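PDB 3G7Q: valine-pyruvate aminotransferase from Salmonella typhimurium, which probably uses pyridoxal 5'-phosphate to move the amino group of valine onto pyruvate, yielding 3-methyl-2-oxobutanoate and alanine. Local coordinates for residues L36-A42 / R389-P394; G164-Y168 / C331-E337; F346-I351 / I410-W414; R359-V365 / I405-E409. The contacts are given in a common frame with arbitrary orientation. Where two conformers were deposited one is given. Residue numbers count along the deposited sequence, not the author numbering.

Contact 1: residues L36-A42 / R389-P394; sequences LGGGNPA and RMNYVP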
# COMPACT_ATOMS: atom_id res chain seq x y z
N LEU A 36 15.15 -18.30 -11.35
CA LEU A 36 14.94 -17.50 -12.57
C LEU A 36 13.50 -17.12 -12.78
O LEU A 36 13.16 -16.56 -13.83
CB LEU A 36 15.47 -18.29 -13.78
CG LEU A 36 16.93 -18.74 -13.68
CD1 LEU A 36 17.36 -19.51 -14.91
CD2 LEU A 36 17.90 -17.55 -13.47
N GLY A 37 12.66 -17.36 -11.78
CA GLY A 37 11.23 -17.11 -11.84
C GLY A 37 10.71 -15.83 -11.23
O GLY A 37 9.50 -15.63 -11.17
N GLY A 38 11.60 -14.97 -10.74
CA GLY A 38 11.22 -13.72 -10.09
C GLY A 38 11.19 -12.53 -11.02
O GLY A 38 11.52 -12.66 -12.20
N GLY A 39 10.77 -11.38 -10.49
CA GLY A 39 10.64 -10.19 -11.28
C GLY A 39 11.44 -9.03 -10.73
O GLY A 39 11.13 -7.88 -11.02
N ASN A 40 12.48 -9.32 -9.97
CA ASN A 40 13.29 -8.22 -9.47
C ASN A 40 14.35 -7.72 -10.44
O ASN A 40 14.95 -8.50 -11.18
CB ASN A 40 13.93 -8.62 -8.17
CG ASN A 40 12.90 -8.80 -7.06
OD1 ASN A 40 11.87 -8.09 -7.01
ND2 ASN A 40 13.16 -9.74 -6.19
N PRO A 41 14.62 -6.42 -10.40
CA PRO A 41 15.63 -5.88 -11.27
C PRO A 41 17.04 -6.24 -10.80
O PRO A 41 17.25 -6.84 -9.72
CB PRO A 41 15.40 -4.35 -11.18
CG PRO A 41 14.78 -4.15 -9.86
CD PRO A 41 13.97 -5.38 -9.57
N ALA A 42 18.00 -5.88 -11.62
CA ALA A 42 19.39 -6.11 -11.33
C ALA A 42 19.94 -5.12 -10.32
O ALA A 42 19.33 -4.08 -10.06
CB ALA A 42 20.19 -6.00 -12.64
N ARG A 389 8.51 -18.36 -18.57
CA ARG A 389 9.19 -17.09 -18.40
C ARG A 389 10.42 -17.27 -17.50
O ARG A 389 10.35 -17.94 -16.46
CB ARG A 389 8.28 -16.09 -17.71
CG ARG A 389 8.84 -14.66 -17.68
CD ARG A 389 8.05 -13.76 -16.70
NE ARG A 389 8.42 -13.97 -15.29
CZ ARG A 389 7.81 -13.39 -14.25
NH1 ARG A 389 6.80 -12.55 -14.44
NH2 ARG A 389 8.21 -13.66 -13.01
N MSE A 390 11.52 -16.63 -17.88
CA MSE A 390 12.70 -16.54 -17.04
C MSE A 390 13.13 -15.08 -16.92
O MSE A 390 12.80 -14.24 -17.78
CB MSE A 390 13.86 -17.37 -17.59
CG MSE A 390 14.32 -17.00 -18.97
SE MSE A 390 16.06 -17.90 -19.33
CE MSE A 390 17.23 -16.74 -18.38
N ASN A 391 13.90 -14.79 -15.87
CA ASN A 391 14.47 -13.47 -15.60
C ASN A 391 15.93 -13.55 -16.02
O ASN A 391 16.63 -14.47 -15.58
CB ASN A 391 14.31 -13.14 -14.12
CG ASN A 391 14.80 -11.76 -13.75
OD1 ASN A 391 15.86 -11.33 -14.22
ND2 ASN A 391 14.05 -11.06 -12.88
N TYR A 392 16.39 -12.66 -16.91
CA TYR A 392 17.79 -12.74 -17.42
C TYR A 392 18.82 -11.93 -16.62
O TYR A 392 20.00 -11.85 -17.01
CB TYR A 392 17.85 -12.33 -18.91
CG TYR A 392 17.51 -10.89 -19.24
CD1 TYR A 392 18.45 -9.88 -19.07
CD2 TYR A 392 16.27 -10.56 -19.75
CE1 TYR A 392 18.15 -8.56 -19.35
CE2 TYR A 392 15.98 -9.25 -20.09
CZ TYR A 392 16.91 -8.26 -19.87
OH TYR A 392 16.61 -6.94 -20.17
N VAL A 393 18.40 -11.36 -15.51
CA VAL A 393 19.25 -10.54 -14.63
C VAL A 393 20.27 -11.27 -13.75
O VAL A 393 21.35 -10.72 -13.51
CB VAL A 393 18.37 -9.68 -13.68
CG1 VAL A 393 19.17 -9.15 -12.51
CG2 VAL A 393 17.69 -8.60 -14.44
N PRO A 394 19.95 -12.47 -13.23
CA PRO A 394 20.94 -13.14 -12.35
C PRO A 394 22.32 -13.33 -12.99
O PRO A 394 22.48 -13.28 -14.20
CB PRO A 394 20.28 -14.48 -12.05
CG PRO A 394 18.84 -14.20 -12.17
CD PRO A 394 18.74 -13.28 -13.35
O HOH W 1 11.03 -14.67 -14.16
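The shortest direct polar link is a backbone one: Asn-391 N donates to Leu-36 O at 2.8 Å. From the same residue, the side chain fills the bend of the glycine-rich loop, ND2 giving one bond to Gly-38 O (3.1 Å) and one to Asn-40 O (3.2 Å). Its other end, Asn-391 OD1, accepts from Val-393 N at 2.8 Å, an Asx turn that fixes the amide as the chain leaves strand 387-391. Arg-389 reaches over to the loop too, with NH2 on Gly-37 O at 3.0 Å, and its NE donates to water 1, which in turn donates to Leu-36 O and Gly-38 O. The other terminal nitrogen, NH1, bonds Asn-191 OD1. In class I aminotransferases an arginine on this strand, paired with an asparagine in this way, takes the substrate carboxylate; Arg-389 is consistent with that role, and Gly-39 O bonds Lys-250 NZ close by. Tyr-71 of the second subunit packs on Asn-40. Outside the polar centre the packing is aliphatic: Leu-36 CD2 lies 3.7 Å from Pro-394 CG, Leu-36 CB is 4.2 Å from Met-390 CB (a selenomethionine), and Val-393 CG1 presses on Ala-42 CB at 3.3 Å.

Contact 2: residues G164-Y168 / C331-E337; sequences GQFKY and CLIHKPE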
# COMPACT_ATOMS: atom_id res chain seq x y z
N GLY A 164 15.51 -17.76 -34.56
CA GLY A 164 14.63 -18.55 -33.71
C GLY A 164 13.89 -17.70 -32.70
O GLY A 164 13.69 -18.08 -31.54
N GLN A 165 13.49 -16.53 -33.17
CA GLN A 165 12.73 -15.61 -32.33
C GLN A 165 11.30 -15.49 -32.86
O GLN A 165 10.96 -16.07 -33.90
CB GLN A 165 13.44 -14.26 -32.20
CG GLN A 165 14.74 -14.39 -31.42
CD GLN A 165 15.50 -13.12 -31.21
OE1 GLN A 165 15.06 -12.01 -31.53
NE2 GLN A 165 16.70 -13.28 -30.65
N PHE A 166 10.46 -14.75 -32.14
CA PHE A 166 9.09 -14.55 -32.58
C PHE A 166 8.52 -13.33 -31.89
O PHE A 166 9.10 -12.84 -30.91
CB PHE A 166 8.22 -15.79 -32.36
CG PHE A 166 7.94 -16.12 -30.92
CD1 PHE A 166 8.90 -16.74 -30.15
CD2 PHE A 166 6.71 -15.86 -30.35
CE1 PHE A 166 8.65 -17.10 -28.86
CE2 PHE A 166 6.46 -16.22 -29.02
CZ PHE A 166 7.43 -16.82 -28.29
N LYS A 167 7.38 -12.87 -32.38
CA LYS A 167 6.73 -11.70 -31.82
C LYS A 167 5.21 -11.87 -31.88
O LYS A 167 4.65 -12.26 -32.91
CB LYS A 167 7.14 -10.45 -32.62
CG LYS A 167 6.51 -9.17 -32.12
CD LYS A 167 7.08 -7.92 -32.80
CE LYS A 167 6.26 -6.65 -32.47
NZ LYS A 167 6.33 -6.22 -31.03
N TYR A 168 4.56 -11.60 -30.76
CA TYR A 168 3.11 -11.63 -30.70
C TYR A 168 2.56 -10.34 -31.28
O TYR A 168 3.16 -9.26 -31.11
CB TYR A 168 2.62 -11.76 -29.28
CG TYR A 168 2.92 -13.09 -28.60
CD1 TYR A 168 2.46 -14.29 -29.12
CD2 TYR A 168 3.58 -13.12 -27.41
CE1 TYR A 168 2.70 -15.52 -28.48
CE2 TYR A 168 3.83 -14.31 -26.74
CZ TYR A 168 3.39 -15.52 -27.29
OH TYR A 168 3.64 -16.70 -26.65
N CYS A 331 13.89 -24.35 -28.89
CA CYS A 331 13.53 -23.15 -28.12
C CYS A 331 13.44 -21.90 -28.97
O CYS A 331 14.45 -21.44 -29.52
CB CYS A 331 14.57 -22.95 -27.01
SG CYS A 331 14.17 -21.58 -25.85
N LEU A 332 12.23 -21.37 -29.11
CA LEU A 332 12.00 -20.08 -29.76
C LEU A 332 11.93 -19.04 -28.62
O LEU A 332 11.34 -19.29 -27.57
CB LEU A 332 10.74 -20.08 -30.59
CG LEU A 332 10.74 -21.06 -31.78
CD1 LEU A 332 9.40 -21.10 -32.50
CD2 LEU A 332 11.85 -20.70 -32.77
N ILE A 333 12.53 -17.89 -28.86
CA ILE A 333 12.65 -16.85 -27.85
C ILE A 333 11.87 -15.64 -28.32
O ILE A 333 12.08 -15.15 -29.43
CB ILE A 333 14.13 -16.48 -27.67
CG1 ILE A 333 14.97 -17.71 -27.23
CG2 ILE A 333 14.29 -15.35 -26.62
CD1 ILE A 333 16.52 -17.45 -27.21
N HIS A 334 10.96 -15.12 -27.51
CA HIS A 334 10.24 -13.92 -27.95
C HIS A 334 11.28 -12.82 -28.14
O HIS A 334 12.21 -12.69 -27.33
CB HIS A 334 9.20 -13.45 -26.94
CG HIS A 334 8.25 -12.43 -27.51
ND1 HIS A 334 8.61 -11.12 -27.73
CD2 HIS A 334 6.97 -12.56 -27.95
CE1 HIS A 334 7.58 -10.47 -28.26
NE2 HIS A 334 6.58 -11.31 -28.42
N LYS A 335 11.17 -12.07 -29.22
CA LYS A 335 12.10 -10.94 -29.43
C LYS A 335 12.16 -10.07 -28.17
O LYS A 335 11.15 -9.63 -27.68
CB LYS A 335 11.68 -10.12 -30.64
CG LYS A 335 12.70 -9.03 -30.93
CD LYS A 335 12.26 -8.22 -32.11
CE LYS A 335 13.41 -7.29 -32.50
NZ LYS A 335 13.03 -6.52 -33.71
N PRO A 336 13.35 -9.89 -27.60
CA PRO A 336 13.44 -9.15 -26.35
C PRO A 336 13.47 -7.65 -26.62
O PRO A 336 14.52 -7.06 -26.80
CB PRO A 336 14.77 -9.66 -25.76
CG PRO A 336 15.54 -9.98 -26.83
CD PRO A 336 14.65 -10.44 -27.99
N GLU A 337 12.29 -7.03 -26.65
CA GLU A 337 12.20 -5.60 -27.00
C GLU A 337 12.27 -4.66 -25.79
O GLU A 337 12.43 -3.44 -25.96
CB GLU A 337 10.94 -5.35 -27.85
CG GLU A 337 10.97 -6.09 -29.19
CD GLU A 337 9.80 -5.77 -30.05
OE1 GLU A 337 8.66 -6.05 -29.65
OE2 GLU A 337 10.02 -5.23 -31.15
O HOH W 2 8.01 -3.58 -31.72
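Two strands run side by side in parallel here, Gln-165 paired with Ile-333 and Phe-166 with His-334, inside the mixed sheet of the smaller domain. The backbone bonds come first: Ile-333 N to Gly-164 O (2.9 Å), a weak one from Phe-166 N to Ile-333 O (3.2 Å), and Lys-335 N to Phe-166 O (2.8 Å). Gly-164 has a positive phi of 62°, which favours glycine just ahead of the pairing.

The aromatic contacts gather on the face carrying Phe-166 and His-334. The imidazole turns its edge to the Phe-166 ring in a T-shaped pair, centroids 5.2 Å apart, while His-334 CA lies over the phenyl face, 4.0 Å from its centroid. Tyr-168 completes the cluster, its CD2 3.5 Å from His-334 CD2, and its hydroxyl bonds His-383 and Trp-343.

The charged pair lies further along: Lys-167 NZ meets Glu-337 OE1 at 2.7 Å, with water 2 bridging NZ and OE2. Asn-195 and Val-196 supply further partners for this lysine.

His-334 ND1 donates to Lys-335 O (2.9 Å) while its NE2 accepts from Tyr-168 N (3.1 Å), which implies a neutral imidazole protonated on ND1.

Contact 3: residues F346-I351 / I410-W414; sequences FKDLPI and IERAW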
# COMPACT_ATOMS: atom_id res chain seq x y z
N PHE A 346 8.94 -23.53 -26.24
CA PHE A 346 9.51 -24.84 -26.57
C PHE A 346 8.55 -25.41 -27.59
O PHE A 346 7.65 -26.20 -27.27
CB PHE A 346 9.66 -25.68 -25.30
CG PHE A 346 10.45 -24.98 -24.22
CD1 PHE A 346 11.77 -24.61 -24.43
CD2 PHE A 346 9.86 -24.64 -23.01
CE1 PHE A 346 12.48 -23.97 -23.45
CE2 PHE A 346 10.58 -23.99 -22.02
CZ PHE A 346 11.88 -23.65 -22.24
N LYS A 347 8.72 -24.99 -28.84
CA LYS A 347 7.68 -25.26 -29.85
C LYS A 347 7.41 -26.75 -30.02
O LYS A 347 8.32 -27.53 -30.18
CB LYS A 347 7.99 -24.59 -31.20
CG LYS A 347 6.89 -24.78 -32.27
CD LYS A 347 7.03 -23.84 -33.48
CE LYS A 347 5.84 -24.02 -34.46
NZ LYS A 347 5.85 -25.38 -35.05
N ASP A 348 6.14 -27.11 -29.90
CA ASP A 348 5.67 -28.49 -30.02
C ASP A 348 6.26 -29.44 -28.94
O ASP A 348 6.28 -30.66 -29.14
CB ASP A 348 5.91 -29.05 -31.44
CG ASP A 348 5.26 -28.20 -32.51
OD1 ASP A 348 4.14 -27.69 -32.31
OD2 ASP A 348 5.89 -28.04 -33.55
N LEU A 349 6.73 -28.89 -27.81
CA LEU A 349 7.22 -29.73 -26.71
C LEU A 349 6.19 -30.82 -26.46
O LEU A 349 4.99 -30.55 -26.38
CB LEU A 349 7.39 -28.89 -25.43
CG LEU A 349 8.12 -29.53 -24.24
CD1 LEU A 349 9.57 -29.81 -24.63
CD2 LEU A 349 8.06 -28.61 -23.00
N PRO A 350 6.63 -32.10 -26.36
CA PRO A 350 5.63 -33.16 -26.17
C PRO A 350 5.16 -33.41 -24.73
O PRO A 350 4.52 -34.44 -24.46
CB PRO A 350 6.35 -34.41 -26.74
CG PRO A 350 7.76 -34.13 -26.54
CD PRO A 350 7.98 -32.64 -26.51
N ILE A 351 5.49 -32.50 -23.83
CA ILE A 351 4.99 -32.48 -22.48
C ILE A 351 4.62 -31.03 -22.20
O ILE A 351 5.03 -30.15 -22.95
CB ILE A 351 6.03 -32.95 -21.39
CG1 ILE A 351 7.25 -32.04 -21.28
CG2 ILE A 351 6.41 -34.46 -21.61
CD1 ILE A 351 8.09 -32.35 -20.06
N ILE A 410 14.65 -30.61 -21.59
CA ILE A 410 14.01 -30.52 -22.89
C ILE A 410 14.41 -31.75 -23.72
O ILE A 410 13.56 -32.41 -24.31
CB ILE A 410 14.36 -29.21 -23.63
CG1 ILE A 410 13.78 -27.97 -22.93
CG2 ILE A 410 13.90 -29.25 -25.09
CD1 ILE A 410 12.28 -27.92 -22.83
N GLU A 411 15.70 -32.09 -23.73
CA GLU A 411 16.18 -33.27 -24.46
C GLU A 411 15.51 -34.52 -23.93
O GLU A 411 15.12 -35.37 -24.72
CB GLU A 411 17.70 -33.41 -24.35
CG GLU A 411 18.32 -34.74 -24.74
CD GLU A 411 18.16 -35.16 -26.19
OE1 GLU A 411 17.92 -34.27 -27.03
OE2 GLU A 411 18.33 -36.38 -26.50
N ARG A 412 15.43 -34.65 -22.62
CA ARG A 412 14.78 -35.81 -22.03
C ARG A 412 13.32 -35.93 -22.50
O ARG A 412 12.88 -37.03 -22.84
CB ARG A 412 14.81 -35.76 -20.50
CG ARG A 412 14.18 -36.96 -19.83
CD ARG A 412 14.16 -36.82 -18.32
NE ARG A 412 15.49 -36.70 -17.76
N ALA A 413 12.57 -34.83 -22.48
CA ALA A 413 11.16 -34.83 -22.92
C ALA A 413 11.02 -35.33 -24.37
O ALA A 413 10.18 -36.15 -24.70
CB ALA A 413 10.55 -33.42 -22.76
N TRP A 414 11.88 -34.81 -25.25
CA TRP A 414 11.85 -35.22 -26.66
C TRP A 414 12.31 -36.66 -26.87
O TRP A 414 11.86 -37.33 -27.78
CB TRP A 414 12.70 -34.27 -27.51
CG TRP A 414 12.06 -32.96 -27.81
CD1 TRP A 414 12.24 -31.79 -27.14
CD2 TRP A 414 11.10 -32.69 -28.82
NE1 TRP A 414 11.49 -30.79 -27.71
CE2 TRP A 414 10.78 -31.32 -28.75
CE3 TRP A 414 10.48 -33.49 -29.81
CZ2 TRP A 414 9.86 -30.71 -29.62
CZ3 TRP A 414 9.56 -32.89 -30.68
CH2 TRP A 414 9.27 -31.50 -30.57
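Look first at the loop from strand 341-345 to helix 353-362: Phe-346 to Leu-349 form a type II turn, closed by Leu-349 N on Phe-346 O at 2.9 Å, with Asp-348 at the third position in a positive-phi conformation (62°). Lys-347, extended until a final m bend, brings its NZ to Asp-348 OD2, a 3.1 Å salt bridge within the turn.

Side chains decide how this loop meets the last turns of the C-terminal helix 396-416, on the outer side of the smaller domain. Leu-349 starts out with its CB directed away from the helix, but its t,p rotamer swings CD1 back to 3.8 Å from Ile-410 CD1 and 4.2 Å from Ala-413 CB. Ile-410, deposited in two conformers, is m,m in the one given; that places its CD1 over the face of the Phe-346 ring, 3.8 Å from the centroid. Ile-351 is p,t, so its CD1 reaches Ala-413 CB at 3.8 Å. With chi1 in m and chi2 at 97°, Trp-414 lays its indole beneath the loop: Pro-350 CD makes a CH-pi contact 3.9 Å from the centroid of the six-membered ring, and CH2 comes within 3.4 Å of Asp-348 O. The indole also takes a cation-pi contact from Arg-330.

What joins loop and helix at this end is therefore apolar and CH-pi contact, the fit of rings and methyl groups; the salt bridge stays inside the turn.

Contact 4: residues R359-V365 / I405-E409; sequences RLKARGV and ILAEE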
# COMPACT_ATOMS: atom_id res chain seq x y z
N ARG A 359 9.99 -30.96 -13.13
CA ARG A 359 11.28 -31.61 -13.39
C ARG A 359 12.46 -30.70 -13.14
O ARG A 359 13.50 -31.14 -12.62
CB ARG A 359 11.30 -32.16 -14.81
CG ARG A 359 10.35 -33.32 -14.95
CD ARG A 359 10.37 -33.90 -16.30
NE ARG A 359 9.43 -35.01 -16.43
CZ ARG A 359 9.27 -35.70 -17.54
NH1 ARG A 359 10.01 -35.41 -18.60
NH2 ARG A 359 8.39 -36.69 -17.59
N LEU A 360 12.32 -29.44 -13.54
CA LEU A 360 13.34 -28.41 -13.28
C LEU A 360 13.45 -28.14 -11.78
O LEU A 360 14.54 -28.09 -11.22
CB LEU A 360 12.95 -27.15 -14.00
CG LEU A 360 13.00 -27.17 -15.54
CD1 LEU A 360 12.42 -25.88 -16.15
CD2 LEU A 360 14.43 -27.35 -15.98
N LYS A 361 12.31 -27.97 -11.12
CA LYS A 361 12.28 -27.73 -9.69
C LYS A 361 13.00 -28.82 -8.92
O LYS A 361 13.77 -28.54 -7.99
CB LYS A 361 10.84 -27.62 -9.20
CG LYS A 361 10.72 -27.36 -7.69
CD LYS A 361 9.33 -26.89 -7.32
CE LYS A 361 8.41 -28.01 -7.04
NZ LYS A 361 8.71 -28.58 -5.67
N ALA A 362 12.78 -30.08 -9.30
CA ALA A 362 13.43 -31.22 -8.64
C ALA A 362 14.96 -31.14 -8.78
O ALA A 362 15.67 -31.74 -7.98
CB ALA A 362 12.93 -32.54 -9.22
N ARG A 363 15.43 -30.45 -9.81
CA ARG A 363 16.85 -30.23 -10.03
C ARG A 363 17.36 -28.86 -9.61
O ARG A 363 18.46 -28.48 -9.98
CB ARG A 363 17.18 -30.50 -11.48
CG ARG A 363 16.86 -31.92 -11.87
CD ARG A 363 17.41 -32.29 -13.20
NE ARG A 363 18.87 -32.27 -13.23
CZ ARG A 363 19.60 -32.28 -14.34
NH1 ARG A 363 19.01 -32.29 -15.53
NH2 ARG A 363 20.91 -32.23 -14.27
N GLY A 364 16.55 -28.11 -8.87
CA GLY A 364 16.97 -26.83 -8.32
C GLY A 364 16.85 -25.61 -9.19
O GLY A 364 17.45 -24.58 -8.89
N VAL A 365 16.05 -25.71 -10.26
CA VAL A 365 15.87 -24.62 -11.21
C VAL A 365 14.40 -24.20 -11.22
O VAL A 365 13.50 -25.04 -11.38
CB VAL A 365 16.30 -25.04 -12.64
CG1 VAL A 365 16.05 -23.92 -13.64
CG2 VAL A 365 17.77 -25.46 -12.67
N ILE A 405 20.68 -27.30 -17.35
CA ILE A 405 19.69 -28.22 -16.79
C ILE A 405 18.42 -28.18 -17.66
O ILE A 405 17.86 -29.23 -18.01
CB ILE A 405 19.40 -27.88 -15.31
CG1 ILE A 405 20.61 -28.30 -14.45
CG2 ILE A 405 18.12 -28.55 -14.81
CD1 ILE A 405 20.54 -27.80 -13.02
N LEU A 406 17.99 -26.98 -18.01
CA LEU A 406 16.83 -26.82 -18.90
C LEU A 406 17.02 -27.63 -20.19
O LEU A 406 16.14 -28.38 -20.58
CB LEU A 406 16.59 -25.34 -19.24
CG LEU A 406 15.49 -25.02 -20.29
CD1 LEU A 406 14.10 -25.46 -19.84
CD2 LEU A 406 15.48 -23.50 -20.68
N ALA A 407 18.15 -27.46 -20.86
CA ALA A 407 18.41 -28.18 -22.09
C ALA A 407 18.40 -29.68 -21.87
O ALA A 407 17.93 -30.43 -22.73
CB ALA A 407 19.74 -27.70 -22.73
N GLU A 408 18.94 -30.14 -20.75
CA GLU A 408 18.90 -31.58 -20.46
C GLU A 408 17.46 -32.10 -20.32
O GLU A 408 17.15 -33.18 -20.80
CB GLU A 408 19.68 -31.90 -19.19
CG GLU A 408 21.19 -31.79 -19.37
CD GLU A 408 21.96 -31.90 -18.07
OE1 GLU A 408 21.34 -32.15 -17.04
OE2 GLU A 408 23.19 -31.74 -18.09
N GLU A 409 16.60 -31.31 -19.68
CA GLU A 409 15.19 -31.69 -19.46
C GLU A 409 14.37 -31.61 -20.75
O GLU A 409 13.50 -32.44 -20.96
CB GLU A 409 14.59 -30.87 -18.32
CG GLU A 409 15.23 -31.20 -16.97
CD GLU A 409 15.23 -32.67 -16.65
OE1 GLU A 409 14.18 -33.36 -16.84
OE2 GLU A 409 16.29 -33.17 -16.21
O HOH W 3 12.30 -33.58 -18.79
O HOH W 4 24.09 -31.78 -15.54
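Leu-360 is the bump that helix 353-362 offers. Its CD2 drops into a shallow hollow on helix 396-416, 3.8 Å from Leu-406 CA, with Ile-405 CG2 and Glu-409 CG each 4.1 Å from it. Going the other way, Ile-405 pushes its CD1 into a pocket on the first segment, 3.6 Å from Val-365 CG2 and 3.7 Å from Arg-363 O. That pocket exists because the helix stops here: Gly-364 is the C-prime residue of a Schellman motif, Val-365 N reaching back to Leu-360 O and Gly-364 N to Lys-361 O, and the chain folds round to offer Val-365.

Arg-363 lies over Ile-405 like a lid, its guanidinium face on CG2 and its edge bound to two acids. NH1 makes salt bridges to Glu-408 OE1 (2.8 Å) and Glu-409 OE2 (2.9 Å). Water 3 fills the gap further down, linking Arg-359 NH1 to Glu-409 OE1 and O; Arg-359 also pairs with the C-terminal carboxylate of Gly-417.

Helix 353-362 thus packs on helix 396-416, with Leu-406 continuing to Leu-356, Leu-326 and Phe-346, while strand 365-366 departs to run parallel to strand 34-35.

In the fold
Contacts 1 and 2 both reach the mixed sheet containing strands 332-334 and 387-391; contact 2 is the more buried, and contact 1, nearest the chain's centre, lines the probable substrate side. Contacts 3 and 4 lie farther out, about 28 and 26 Å from that centre, and share helix 396-416, which follows strand 387-391 of contact 1. They touch, Phe-346 CZ lying 3.7 Å from Leu-406 CD1, and contact 3 also meets contact 2 through Cys-331 and Phe-346. Contact 2 pairs backbones, adding aromatics and a salt bridge; in contact 1 mostly polar side chains reach loop carbonyls; contact 3 is apolar; contact 4 borders its apolar fit with a salt-bridge network of Arg-363, Glu-408 and the buried Glu-409.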